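Local coordinates for glucose dehydrogenase (Haloferax mediterranei, PDB 2B5W), which oxidises D-glucose, and several other aldose sugars, to the corresponding aldonic products with NADP(+) or NAD(+) as electron acceptor, NADP(+) being preferred, in a zinc-dependent reaction, at residues H42-G47 against R115-A120; K2-K7 against P13-K18; Y203-R208 against T231-V236. The protein carries 1 engineered substitution. One frame throughout, in Å; residues are numbered along the deposited sequence.

Contact 1: H42-G47 against R115-A120; sequences HEVIAG and RGIVGA. With NAP (NADP nicotinamide-adenine-dinucleotide phosphate), chain I.
Val44, on the last full turn of helix 39-46, meets Gly116 and Ile117 in a small apolar contact inside the GroES-like catalytic domain, where the helix end is set against the irregular backbone that follows strand 113-115. One methyl does the touching. Val44 CG2 lies 4.0 Å from Ile117 CG2, and it is as close to the main chain beside it, at Ile117 CA and at the carbonyl oxygen of Gly116. The torsion of Val44 (chi1 170°) turns CG1 anti to the backbone N and leaves CG2 as the branch that faces the loop. No hydrogen bond links the two segments, and they bury only 100 Å² between them.

The loop takes its shape from its own backbone. Gly116 N donates to Ala120 O at 2.9 Å, Gly116 and Gly119 both adopt positive phi, and Ile117 and Val118 together face Glu114 in a classic beta bulge. The guanidinium of Arg115 donates to the carbonyl oxygens of His121 and Gly122. Val44 also packs on Leu61.

One residue before Val44, Glu43 serves the cofactor. Its chain runs extended beyond CG, and OE2 accepts a hydrogen bond of 2.6 Å from the ribose hydroxyl O2D of NADP. Ile117, for its part, packs beside the zinc ligand His63 and the substrate-binding Glu114, its side chain about 7 Å from the zinc ion.

The chemistry is therefore divided: a weak, non-directional methyl contact joins helix and loop, while the short hydrogen bond of Glu43 goes to the nicotinamide ribose. Gly116 O, covered by Val44 CG2, has no hydrogen-bond partner in the model, probably a small polar cost within this otherwise apolar junction.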
loop_
_atom_site.group_PDB
_atom_site.type_symbol
_atom_site.label_atom_id
_atom_site.label_comp_id
_atom_site.label_asym_id
_atom_site.label_seq_id
_atom_site.Cartn_x
_atom_site.Cartn_y
_atom_site.Cartn_z
ATOM N N HIS A 42 -14.176 -19.289 15.268
ATOM C CA HIS A 42 -13.844 -20.680 15.009
ATOM C C HIS A 42 -12.326 -20.851 15.146
ATOM O O HIS A 42 -11.876 -21.862 15.656
ATOM C CB HIS A 42 -14.361 -21.087 13.644
ATOM C CG HIS A 42 -15.858 -21.128 13.568
ATOM N ND1 HIS A 42 -16.597 -22.155 14.112
ATOM C CD2 HIS A 42 -16.754 -20.265 13.022
ATOM C CE1 HIS A 42 -17.882 -21.938 13.885
ATOM N NE2 HIS A 42 -18.009 -20.810 13.213
ATOM N N GLU A 43 -11.556 -19.850 14.722
ATOM C CA GLU A 43 -10.083 -19.918 14.840
ATOM C C GLU A 43 -9.673 -19.955 16.318
ATOM O O GLU A 43 -8.802 -20.720 16.700
ATOM C CB GLU A 43 -9.416 -18.753 14.103
ATOM C CG GLU A 43 -9.606 -18.764 12.594
ATOM C CD GLU A 43 -9.315 -17.416 11.941
ATOM O OE1 GLU A 43 -8.459 -16.664 12.461
ATOM O OE2 GLU A 43 -9.955 -17.100 10.907
ATOM N N VAL A 44 -10.337 -19.164 17.166
ATOM C CA VAL A 44 -10.078 -19.184 18.609
ATOM C C VAL A 44 -10.426 -20.551 19.208
ATOM O O VAL A 44 -9.740 -21.037 20.113
ATOM C CB VAL A 44 -10.901 -18.074 19.361
ATOM C CG1 VAL A 44 -10.823 -18.245 20.878
ATOM C CG2 VAL A 44 -10.421 -16.682 18.971
ATOM N N ILE A 45 -11.512 -21.152 18.748
ATOM C CA ILE A 45 -11.958 -22.450 19.299
ATOM C C ILE A 45 -10.939 -23.517 18.915
ATOM O O ILE A 45 -10.594 -24.352 19.731
ATOM C CB ILE A 45 -13.350 -22.830 18.765
ATOM C CG1 ILE A 45 -14.396 -21.899 19.381
ATOM C CG2 ILE A 45 -13.715 -24.293 19.102
ATOM C CD1 ILE A 45 -15.728 -21.877 18.593
ATOM N N ALA A 46 -10.472 -23.449 17.668
ATOM C CA ALA A 46 -9.476 -24.381 17.123
ATOM C C ALA A 46 -8.079 -24.180 17.716
ATOM O O ALA A 46 -7.264 -25.097 17.688
ATOM C CB ALA A 46 -9.400 -24.237 15.614
ATOM N N GLY A 47 -7.806 -22.988 18.250
ATOM C CA GLY A 47 -6.475 -22.646 18.716
ATOM C C GLY A 47 -6.175 -23.233 20.082
ATOM O O GLY A 47 -6.904 -24.102 20.579
ATOM N N ARG A 115 -11.042 -8.438 23.177
ATOM C CA ARG A 115 -12.087 -9.121 23.938
ATOM C C ARG A 115 -12.659 -10.274 23.104
ATOM O O ARG A 115 -13.051 -10.103 21.945
ATOM C CB ARG A 115 -13.160 -8.117 24.351
ATOM C CG ARG A 115 -12.667 -7.160 25.455
ATOM C CD ARG A 115 -13.693 -6.551 26.374
ATOM N NE ARG A 115 -14.535 -7.563 27.011
ATOM C CZ ARG A 115 -15.436 -7.312 27.937
ATOM N NH1 ARG A 115 -15.618 -6.082 28.400
ATOM N NH2 ARG A 115 -16.189 -8.313 28.397
ATOM N N GLY A 116 -12.677 -11.464 23.715
ATOM C CA GLY A 116 -13.162 -12.674 23.077
ATOM C C GLY A 116 -12.149 -13.385 22.199
ATOM O O GLY A 116 -12.465 -14.386 21.570
ATOM N N ILE A 117 -10.938 -12.851 22.111
ATOM C CA ILE A 117 -9.965 -13.340 21.148
ATOM C C ILE A 117 -8.599 -13.568 21.790
ATOM O O ILE A 117 -8.059 -14.666 21.721
ATOM C CB ILE A 117 -9.859 -12.380 19.960
ATOM C CG1 ILE A 117 -11.207 -12.174 19.320
ATOM C CG2 ILE A 117 -8.871 -12.949 18.921
ATOM C CD1 ILE A 117 -11.204 -11.059 18.252
ATOM N N VAL A 118 -8.030 -12.520 22.372
ATOM C CA VAL A 118 -6.720 -12.665 23.034
ATOM C C VAL A 118 -6.583 -11.808 24.279
ATOM O O VAL A 118 -6.683 -10.574 24.249
ATOM C CB VAL A 118 -5.561 -12.418 22.056
ATOM C CG1 VAL A 118 -5.689 -11.061 21.347
ATOM C CG2 VAL A 118 -4.205 -12.563 22.773
ATOM N N GLY A 119 -6.386 -12.470 25.410
ATOM C CA GLY A 119 -6.054 -11.796 26.642
ATOM C C GLY A 119 -7.180 -11.264 27.501
ATOM O O GLY A 119 -6.950 -10.868 28.651
ATOM N N ALA A 120 -8.416 -11.269 26.970
ATOM C CA ALA A 120 -9.535 -10.668 27.680
ATOM C C ALA A 120 -10.820 -11.387 27.269
ATOM O O ALA A 120 -11.025 -11.692 26.109
ATOM C CB ALA A 120 -9.640 -9.175 27.397
HETATM P PA NAP I . -14.499 -17.675 6.708
HETATM O O1A NAP I . -13.662 -18.806 7.073
HETATM O O2A NAP I . -15.966 -17.842 7.131
HETATM O O5B NAP I . -14.488 -17.432 5.150
HETATM C C5B NAP I . -13.374 -17.633 4.322
HETATM C C4B NAP I . -14.011 -18.057 3.017
HETATM O O4B NAP I . -13.004 -18.059 2.030
HETATM C C3B NAP I . -14.638 -19.464 3.063
HETATM O O3B NAP I . -16.018 -19.464 2.735
HETATM C C2B NAP I . -13.810 -20.261 2.053
HETATM O O2B NAP I . -14.557 -21.143 1.232
HETATM C C1B NAP I . -13.201 -19.178 1.195
HETATM N N9A NAP I . -11.923 -19.592 0.648
HETATM C C8A NAP I . -10.808 -19.978 1.355
HETATM N N7A NAP I . -9.837 -20.291 0.477
HETATM C C5A NAP I . -10.344 -20.151 -0.794
HETATM C C6A NAP I . -9.824 -20.337 -2.079
HETATM N N6A NAP I . -8.580 -20.812 -2.300
HETATM N N1A NAP I . -10.619 -20.085 -3.173
HETATM C C2A NAP I . -11.911 -19.625 -3.024
HETATM N N3A NAP I . -12.442 -19.440 -1.759
HETATM C C4A NAP I . -11.666 -19.683 -0.675
HETATM O O3 NAP I . -14.044 -16.359 7.481
HETATM P PN NAP I . -14.707 -14.884 7.574
HETATM O O1N NAP I . -15.381 -14.487 6.305
HETATM O O2N NAP I . -15.402 -14.657 8.881
HETATM O O5D NAP I . -13.223 -14.290 7.587
HETATM C C5D NAP I . -12.480 -14.177 6.389
HETATM C C4D NAP I . -11.002 -13.939 6.691
HETATM O O4D NAP I . -10.882 -12.664 7.328
HETATM C C3D NAP I . -10.389 -14.964 7.649
HETATM O O3D NAP I . -9.082 -15.317 7.241
HETATM C C2D NAP I . -10.384 -14.224 8.981
HETATM O O2D NAP I . -9.456 -14.692 9.924
HETATM C C1D NAP I . -10.106 -12.794 8.518
HETATM N N1N NAP I . -10.591 -11.720 9.394
HETATM C C2N NAP I . -9.702 -10.711 9.606
HETATM C C3N NAP I . -10.086 -9.619 10.330
HETATM C C7N NAP I . -9.106 -8.482 10.356
HETATM O O7N NAP I . -9.478 -7.501 11.271
HETATM N N7N NAP I . -8.012 -8.499 9.547
HETATM C C4N NAP I . -11.359 -9.518 10.903
HETATM C C5N NAP I . -12.259 -10.551 10.669
HETATM C C6N NAP I . -11.874 -11.646 9.883
HETATM P P2B NAP I . -14.823 -22.720 1.660
HETATM O O1X NAP I . -15.668 -22.824 2.821
HETATM O O2X NAP I . -15.454 -23.305 0.380
HETATM O O3X NAP I . -13.472 -23.392 1.930
#

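Contact 2: K2-K7 against P13-K18; sequences KAIAVK and PVVIEK
Strands 2-7 and 14-17 form an antiparallel beta hairpin, with Ala3-Ile16 and Ala5-Val14 as hydrogen-bonded pairs and Lys2-Glu17 and Ile4-Val15 as non-hydrogen-bonded pairs. Each hydrogen-bonded pair is joined by two N-H...O bonds, one each way; Ile16 N to Ala3 O, at 2.8 Å, is the shortest. CA-H...O contacts accompany these bonds, among them Ile4 CA to Val14 O at 3.4 Å.

On the face of Ala3 and Ala5, Ile16 spans both alanines. Its CG1 sits between the backbone N and carbonyl carbon (chi1 63°), 3.9 Å from Ala3 CB, and CD1 reaches on to Ala5 CB at 3.8 Å. Lys7 lays its aliphatic chain along this side, CD against Val14 CG2 at 3.9 Å. On the other face Ile4 splits its branches: CG2 meets Pro13 CB at 3.7 Å, while CD1 touches Val15 CG2 at 3.5 Å.

Strand 58-60 continues the sheet beyond strand 2-7, and Ile45 of helix 39-46 packs on Val6. Backbone bonds thus fix the register and apolar branches pack on both faces; Lys2 and Glu17 carry opposite charges at the exposed end, but their charged atoms do not meet.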
loop_
_atom_site.group_PDB
_atom_site.type_symbol
_atom_site.label_atom_id
_atom_site.label_comp_id
_atom_site.label_asym_id
_atom_site.label_seq_id
_atom_site.Cartn_x
_atom_site.Cartn_y
_atom_site.Cartn_z
ATOM N N LYS A 2 -24.704 -16.576 33.172
ATOM C CA LYS A 2 -24.265 -17.567 32.205
ATOM C C LYS A 2 -23.358 -16.923 31.175
ATOM O O LYS A 2 -23.542 -15.764 30.860
ATOM C CB LYS A 2 -25.429 -18.247 31.511
ATOM C CG LYS A 2 -26.131 -19.273 32.466
ATOM C CD LYS A 2 -27.333 -20.005 31.879
ATOM C CE LYS A 2 -27.984 -20.916 32.935
ATOM N NZ LYS A 2 -29.213 -21.608 32.439
ATOM N N ALA A 3 -22.388 -17.683 30.689
ATOM C CA ALA A 3 -21.490 -17.232 29.611
ATOM C C ALA A 3 -21.073 -18.444 28.770
ATOM O O ALA A 3 -21.142 -19.588 29.229
ATOM C CB ALA A 3 -20.303 -16.559 30.176
ATOM N N ILE A 4 -20.654 -18.197 27.534
ATOM C CA ILE A 4 -20.201 -19.232 26.626
ATOM C C ILE A 4 -18.695 -19.078 26.480
ATOM O O ILE A 4 -18.213 -18.003 26.136
ATOM C CB ILE A 4 -20.896 -19.116 25.235
ATOM C CG1 ILE A 4 -22.422 -19.174 25.384
ATOM C CG2 ILE A 4 -20.383 -20.197 24.313
ATOM C CD1 ILE A 4 -22.969 -20.403 26.027
ATOM N N ALA A 5 -17.955 -20.145 26.771
ATOM C CA ALA A 5 -16.501 -20.070 26.880
ATOM C C ALA A 5 -15.823 -21.280 26.257
ATOM O O ALA A 5 -16.451 -22.319 26.075
ATOM C CB ALA A 5 -16.101 -19.969 28.318
ATOM N N VAL A 6 -14.554 -21.111 25.903
ATOM C CA VAL A 6 -13.695 -22.269 25.573
ATOM C C VAL A 6 -12.831 -22.546 26.827
ATOM O O VAL A 6 -12.383 -21.632 27.526
ATOM C CB VAL A 6 -12.824 -22.031 24.321
ATOM C CG1 VAL A 6 -13.687 -22.054 23.046
ATOM C CG2 VAL A 6 -12.030 -20.735 24.406
ATOM N N LYS A 7 -12.650 -23.822 27.142
ATOM C CA LYS A 7 -11.826 -24.249 28.271
ATOM C C LYS A 7 -10.694 -25.126 27.744
ATOM O O LYS A 7 -10.787 -25.710 26.647
ATOM C CB LYS A 7 -12.655 -25.082 29.253
ATOM C CG LYS A 7 -13.419 -24.326 30.329
ATOM C CD LYS A 7 -14.637 -25.149 30.760
ATOM C CE LYS A 7 -14.978 -25.031 32.237
ATOM N NZ LYS A 7 -16.177 -25.890 32.563
ATOM N N PRO A 13 -17.317 -24.964 22.509
ATOM C CA PRO A 13 -17.748 -24.007 23.522
ATOM C C PRO A 13 -18.724 -24.628 24.495
ATOM O O PRO A 13 -19.535 -25.481 24.126
ATOM C CB PRO A 13 -18.463 -22.927 22.701
ATOM C CG PRO A 13 -17.894 -23.043 21.352
ATOM C CD PRO A 13 -17.713 -24.539 21.157
ATOM N N VAL A 14 -18.663 -24.180 25.735
ATOM C CA VAL A 14 -19.585 -24.630 26.750
ATOM C C VAL A 14 -20.134 -23.502 27.587
ATOM O O VAL A 14 -19.564 -22.418 27.630
ATOM C CB VAL A 14 -18.899 -25.619 27.690
ATOM C CG1 VAL A 14 -18.481 -26.867 26.889
ATOM C CG2 VAL A 14 -17.709 -24.983 28.358
ATOM N N VAL A 15 -21.246 -23.777 28.266
ATOM C CA VAL A 15 -21.826 -22.832 29.191
ATOM C C VAL A 15 -21.139 -22.923 30.541
ATOM O O VAL A 15 -20.976 -24.014 31.111
ATOM C CB VAL A 15 -23.351 -23.036 29.414
ATOM C CG1 VAL A 15 -23.887 -21.940 30.279
ATOM C CG2 VAL A 15 -24.082 -23.061 28.095
ATOM N N ILE A 16 -20.728 -21.760 31.026
ATOM C CA ILE A 16 -20.209 -21.571 32.367
ATOM C C ILE A 16 -21.025 -20.547 33.131
ATOM O O ILE A 16 -21.861 -19.847 32.565
ATOM C CB ILE A 16 -18.743 -21.146 32.340
ATOM C CG1 ILE A 16 -18.553 -19.775 31.655
ATOM C CG2 ILE A 16 -17.883 -22.184 31.609
ATOM C CD1 ILE A 16 -17.190 -19.211 31.883
ATOM N N GLU A 17 -20.756 -20.449 34.427
ATOM C CA GLU A 17 -21.287 -19.377 35.257
ATOM C C GLU A 17 -20.198 -18.635 35.992
ATOM O O GLU A 17 -19.206 -19.236 36.461
ATOM C CB GLU A 17 -22.296 -19.912 36.249
ATOM C CG GLU A 17 -23.534 -20.457 35.555
ATOM C CD GLU A 17 -24.474 -21.121 36.511
ATOM O OE1 GLU A 17 -25.585 -20.609 36.667
ATOM O OE2 GLU A 17 -24.085 -22.153 37.098
ATOM N N LYS A 18 -20.387 -17.325 36.108
ATOM C CA LYS A 18 -19.482 -16.473 36.836
ATOM C C LYS A 18 -20.260 -15.259 37.281
ATOM O O LYS A 18 -21.368 -15.005 36.801
ATOM C CB LYS A 18 -18.300 -16.079 35.943
ATOM C CG LYS A 18 -18.699 -15.271 34.710
ATOM C CD LYS A 18 -17.459 -14.604 34.093
ATOM C CE LYS A 18 -16.574 -15.575 33.443
ATOM N NZ LYS A 18 -15.326 -14.897 32.922
#

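Contact 3: Y203-R208 against T231-V236; sequences YCLGRR and TPVEDV. With NAP (NADP nicotinamide-adenine-dinucleotide phosphate), chain I.
Leu205 and Val233 touch through single methyls, Leu205 CD2 to Val233 CG2 at 3.9 Å, their side chains crossing at about a right angle. The other branch of Leu205, CD1, lies 4.1 Å from the carbonyl oxygen of Thr231, a buried atom without a hydrogen-bond partner in the model. CD2 also reaches the cofactor, 3.9 Å from C2A of the adenine, so this one methyl bridges the loop and the base.

Just beyond Leu205, two arginines hold the 2'-phosphate that distinguishes NADP from NAD. Arg207, extended from CG to NE, lays its guanidinium over the adenine with N7A above the centre of one face, and both NE and NH2 donate to O3X, NH2 at 2.8 Å. Arg208 is bent at chi2 (-66°) and meets the phosphate at the edge of its guanidinium: NE gives a nearly straight bond of 2.9 Å to O2X (168°), and NH2 another to O1X. Every terminal phosphate oxygen is thus gripped, which is consistent with the preference for NADP(+). Ser228, which also binds the cofactor through OG, and Arg229 pack against Arg207. In the second shell, a salt bridge from Arg208 NH1 to Asp212 probably helps to fix the Arg208 guanidinium.

Strand 201-206 lies between strands 175-179 and 224-227 in the parallel Rossmann sheet, and the arginines follow directly after its C-terminal end. Leu205 rests on Phe177 and Leu179 of the first neighbour and Val226 of the second. Helix 253-262 contributes His255, against which both Leu205 and Val233 pack, while the 3-10 segment 233-235 leads from the loop into helix 236-239.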
loop_
_atom_site.group_PDB
_atom_site.type_symbol
_atom_site.label_atom_id
_atom_site.label_comp_id
_atom_site.label_asym_id
_atom_site.label_seq_id
_atom_site.Cartn_x
_atom_site.Cartn_y
_atom_site.Cartn_z
ATOM N N TYR A 203 -17.445 -8.673 -8.384
ATOM C CA TYR A 203 -17.004 -10.065 -8.533
ATOM C C TYR A 203 -16.717 -10.623 -7.155
ATOM O O TYR A 203 -16.274 -9.886 -6.279
ATOM C CB TYR A 203 -15.761 -10.084 -9.396
ATOM C CG TYR A 203 -15.966 -9.523 -10.785
ATOM C CD1 TYR A 203 -15.835 -8.174 -11.032
ATOM C CD2 TYR A 203 -16.222 -10.367 -11.876
ATOM C CE1 TYR A 203 -16.000 -7.624 -12.287
ATOM C CE2 TYR A 203 -16.380 -9.825 -13.140
ATOM C CZ TYR A 203 -16.286 -8.460 -13.342
ATOM O OH TYR A 203 -16.443 -7.907 -14.591
ATOM N N CYS A 204 -16.962 -11.904 -6.930
ATOM C CA CYS A 204 -16.655 -12.523 -5.643
ATOM C C CYS A 204 -16.132 -13.949 -5.860
ATOM O O CYS A 204 -16.734 -14.715 -6.584
ATOM C CB CYS A 204 -17.833 -12.506 -4.696
ATOM S SG CYS A 204 -17.563 -13.218 -3.094
ATOM N N LEU A 205 -14.995 -14.245 -5.253
ATOM C CA LEU A 205 -14.312 -15.538 -5.388
ATOM C C LEU A 205 -14.749 -16.516 -4.318
ATOM O O LEU A 205 -14.723 -16.218 -3.122
ATOM C CB LEU A 205 -12.802 -15.339 -5.256
ATOM C CG LEU A 205 -11.914 -16.529 -5.669
ATOM C CD1 LEU A 205 -11.700 -16.504 -7.162
ATOM C CD2 LEU A 205 -10.579 -16.481 -4.901
ATOM N N GLY A 206 -15.068 -17.742 -4.740
ATOM C CA GLY A 206 -15.364 -18.843 -3.842
ATOM C C GLY A 206 -14.911 -20.151 -4.499
ATOM O O GLY A 206 -14.297 -20.104 -5.556
ATOM N N ARG A 207 -15.293 -21.268 -3.908
ATOM C CA ARG A 207 -14.924 -22.585 -4.428
ATOM C C ARG A 207 -16.031 -23.604 -4.118
ATOM O O ARG A 207 -15.759 -24.728 -3.706
ATOM C CB ARG A 207 -13.552 -23.011 -3.911
ATOM C CG ARG A 207 -13.378 -23.087 -2.457
ATOM C CD ARG A 207 -11.952 -23.422 -2.037
ATOM N NE ARG A 207 -11.841 -23.444 -0.603
ATOM C CZ ARG A 207 -10.702 -23.633 0.058
ATOM N NH1 ARG A 207 -9.565 -23.793 -0.614
ATOM N NH2 ARG A 207 -10.701 -23.639 1.388
ATOM N N ARG A 208 -17.259 -23.154 -4.315
ATOM C CA ARG A 208 -18.472 -23.941 -4.066
ATOM C C ARG A 208 -19.109 -24.452 -5.331
ATOM O O ARG A 208 -19.100 -23.793 -6.390
ATOM C CB ARG A 208 -19.525 -23.099 -3.353
ATOM C CG ARG A 208 -19.085 -22.551 -2.016
ATOM C CD ARG A 208 -18.842 -23.586 -0.976
ATOM N NE ARG A 208 -18.300 -23.035 0.270
ATOM C CZ ARG A 208 -19.022 -22.401 1.179
ATOM N NH1 ARG A 208 -20.324 -22.248 1.036
ATOM N NH2 ARG A 208 -18.429 -21.935 2.288
ATOM N N THR A 231 -11.116 -20.614 -12.285
ATOM C CA THR A 231 -10.416 -19.402 -12.636
ATOM C C THR A 231 -9.628 -18.910 -11.432
ATOM O O THR A 231 -10.203 -18.300 -10.535
ATOM C CB THR A 231 -11.409 -18.327 -13.058
ATOM O OG1 THR A 231 -12.212 -18.793 -14.149
ATOM C CG2 THR A 231 -10.675 -17.091 -13.593
ATOM N N PRO A 232 -8.321 -19.166 -11.402
ATOM C CA PRO A 232 -7.448 -18.587 -10.383
ATOM C C PRO A 232 -7.381 -17.089 -10.514
ATOM O O PRO A 232 -7.664 -16.532 -11.550
ATOM C CB PRO A 232 -6.073 -19.197 -10.694
ATOM C CG PRO A 232 -6.354 -20.389 -11.568
ATOM C CD PRO A 232 -7.577 -20.045 -12.334
ATOM N N VAL A 233 -6.994 -16.451 -9.420
ATOM C CA VAL A 233 -6.985 -15.008 -9.323
ATOM C C VAL A 233 -6.155 -14.395 -10.466
ATOM O O VAL A 233 -6.565 -13.432 -11.085
ATOM C CB VAL A 233 -6.499 -14.546 -7.931
ATOM C CG1 VAL A 233 -6.300 -13.006 -7.899
ATOM C CG2 VAL A 233 -7.483 -14.972 -6.827
ATOM N N GLU A 234 -4.991 -14.981 -10.744
ATOM C CA GLU A 234 -4.124 -14.446 -11.804
ATOM C C GLU A 234 -4.744 -14.517 -13.217
ATOM O O GLU A 234 -4.353 -13.765 -14.113
ATOM C CB GLU A 234 -2.712 -15.049 -11.723
ATOM C CG GLU A 234 -2.578 -16.478 -12.223
ATOM C CD GLU A 234 -2.756 -17.520 -11.143
ATOM O OE1 GLU A 234 -3.323 -17.211 -10.059
ATOM O OE2 GLU A 234 -2.330 -18.674 -11.387
ATOM N N ASP A 235 -5.722 -15.422 -13.415
ATOM C CA ASP A 235 -6.410 -15.572 -14.704
ATOM C C ASP A 235 -7.642 -14.675 -14.835
ATOM O O ASP A 235 -8.274 -14.597 -15.893
ATOM C CB ASP A 235 -6.899 -17.020 -14.891
ATOM C CG ASP A 235 -5.793 -18.015 -15.133
ATOM O OD1 ASP A 235 -4.607 -17.643 -15.153
ATOM O OD2 ASP A 235 -6.048 -19.224 -15.325
ATOM N N VAL A 236 -8.020 -14.004 -13.751
ATOM C CA VAL A 236 -9.240 -13.216 -13.776
ATOM C C VAL A 236 -9.246 -12.104 -14.821
ATOM O O VAL A 236 -10.273 -11.876 -15.445
ATOM C CB VAL A 236 -9.585 -12.728 -12.329
ATOM C CG1 VAL A 236 -10.584 -11.595 -12.315
ATOM C CG2 VAL A 236 -10.041 -13.889 -11.470
HETATM P PA NAP I . -14.499 -17.675 6.708
HETATM O O1A NAP I . -13.662 -18.806 7.073
HETATM O O2A NAP I . -15.966 -17.842 7.131
HETATM O O5B NAP I . -14.488 -17.432 5.150
HETATM C C5B NAP I . -13.374 -17.633 4.322
HETATM C C4B NAP I . -14.011 -18.057 3.017
HETATM O O4B NAP I . -13.004 -18.059 2.030
HETATM C C3B NAP I . -14.638 -19.464 3.063
HETATM O O3B NAP I . -16.018 -19.464 2.735
HETATM C C2B NAP I . -13.810 -20.261 2.053
HETATM O O2B NAP I . -14.557 -21.143 1.232
HETATM C C1B NAP I . -13.201 -19.178 1.195
HETATM N N9A NAP I . -11.923 -19.592 0.648
HETATM C C8A NAP I . -10.808 -19.978 1.355
HETATM N N7A NAP I . -9.837 -20.291 0.477
HETATM C C5A NAP I . -10.344 -20.151 -0.794
HETATM C C6A NAP I . -9.824 -20.337 -2.079
HETATM N N6A NAP I . -8.580 -20.812 -2.300
HETATM N N1A NAP I . -10.619 -20.085 -3.173
HETATM C C2A NAP I . -11.911 -19.625 -3.024
HETATM N N3A NAP I . -12.442 -19.440 -1.759
HETATM C C4A NAP I . -11.666 -19.683 -0.675
HETATM O O3 NAP I . -14.044 -16.359 7.481
HETATM P PN NAP I . -14.707 -14.884 7.574
HETATM O O1N NAP I . -15.381 -14.487 6.305
HETATM O O2N NAP I . -15.402 -14.657 8.881
HETATM O O5D NAP I . -13.223 -14.290 7.587
HETATM C C5D NAP I . -12.480 -14.177 6.389
HETATM C C4D NAP I . -11.002 -13.939 6.691
HETATM O O4D NAP I . -10.882 -12.664 7.328
HETATM C C3D NAP I . -10.389 -14.964 7.649
HETATM O O3D NAP I . -9.082 -15.317 7.241
HETATM C C2D NAP I . -10.384 -14.224 8.981
HETATM O O2D NAP I . -9.456 -14.692 9.924
HETATM C C1D NAP I . -10.106 -12.794 8.518
HETATM N N1N NAP I . -10.591 -11.720 9.394
HETATM C C2N NAP I . -9.702 -10.711 9.606
HETATM C C3N NAP I . -10.086 -9.619 10.330
HETATM C C7N NAP I . -9.106 -8.482 10.356
HETATM O O7N NAP I . -9.478 -7.501 11.271
HETATM N N7N NAP I . -8.012 -8.499 9.547
HETATM C C4N NAP I . -11.359 -9.518 10.903
HETATM C C5N NAP I . -12.259 -10.551 10.669
HETATM C C6N NAP I . -11.874 -11.646 9.883
HETATM P P2B NAP I . -14.823 -22.720 1.660
HETATM O O1X NAP I . -15.668 -22.824 2.821
HETATM O O2X NAP I . -15.454 -23.305 0.380
HETATM O O3X NAP I . -13.472 -23.392 1.930
#

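How the contacts relate
From the N terminus, contact 2 comes first, closing the short turn between 2-7 and 13-18. Contact 1 follows, joining 42-47 to 115-120 across 67 intervening residues of the GroES-like domain; contact 3 then closes 22 residues within the Rossmann domain. The three are in series, without nesting or crossing. Contacts 1 and 2 touch directly: Ile45 CD1 packs on Pro13 CG at 3.7 Å, tying helix 39-46 to the hairpin. Contact 3 is separate, its centre about 30 Å from that of contact 1, yet NADP spans the two, touched at its nicotinamide ribose by Glu43 of contact 1 and at its 2'-phosphate by the arginines of contact 3.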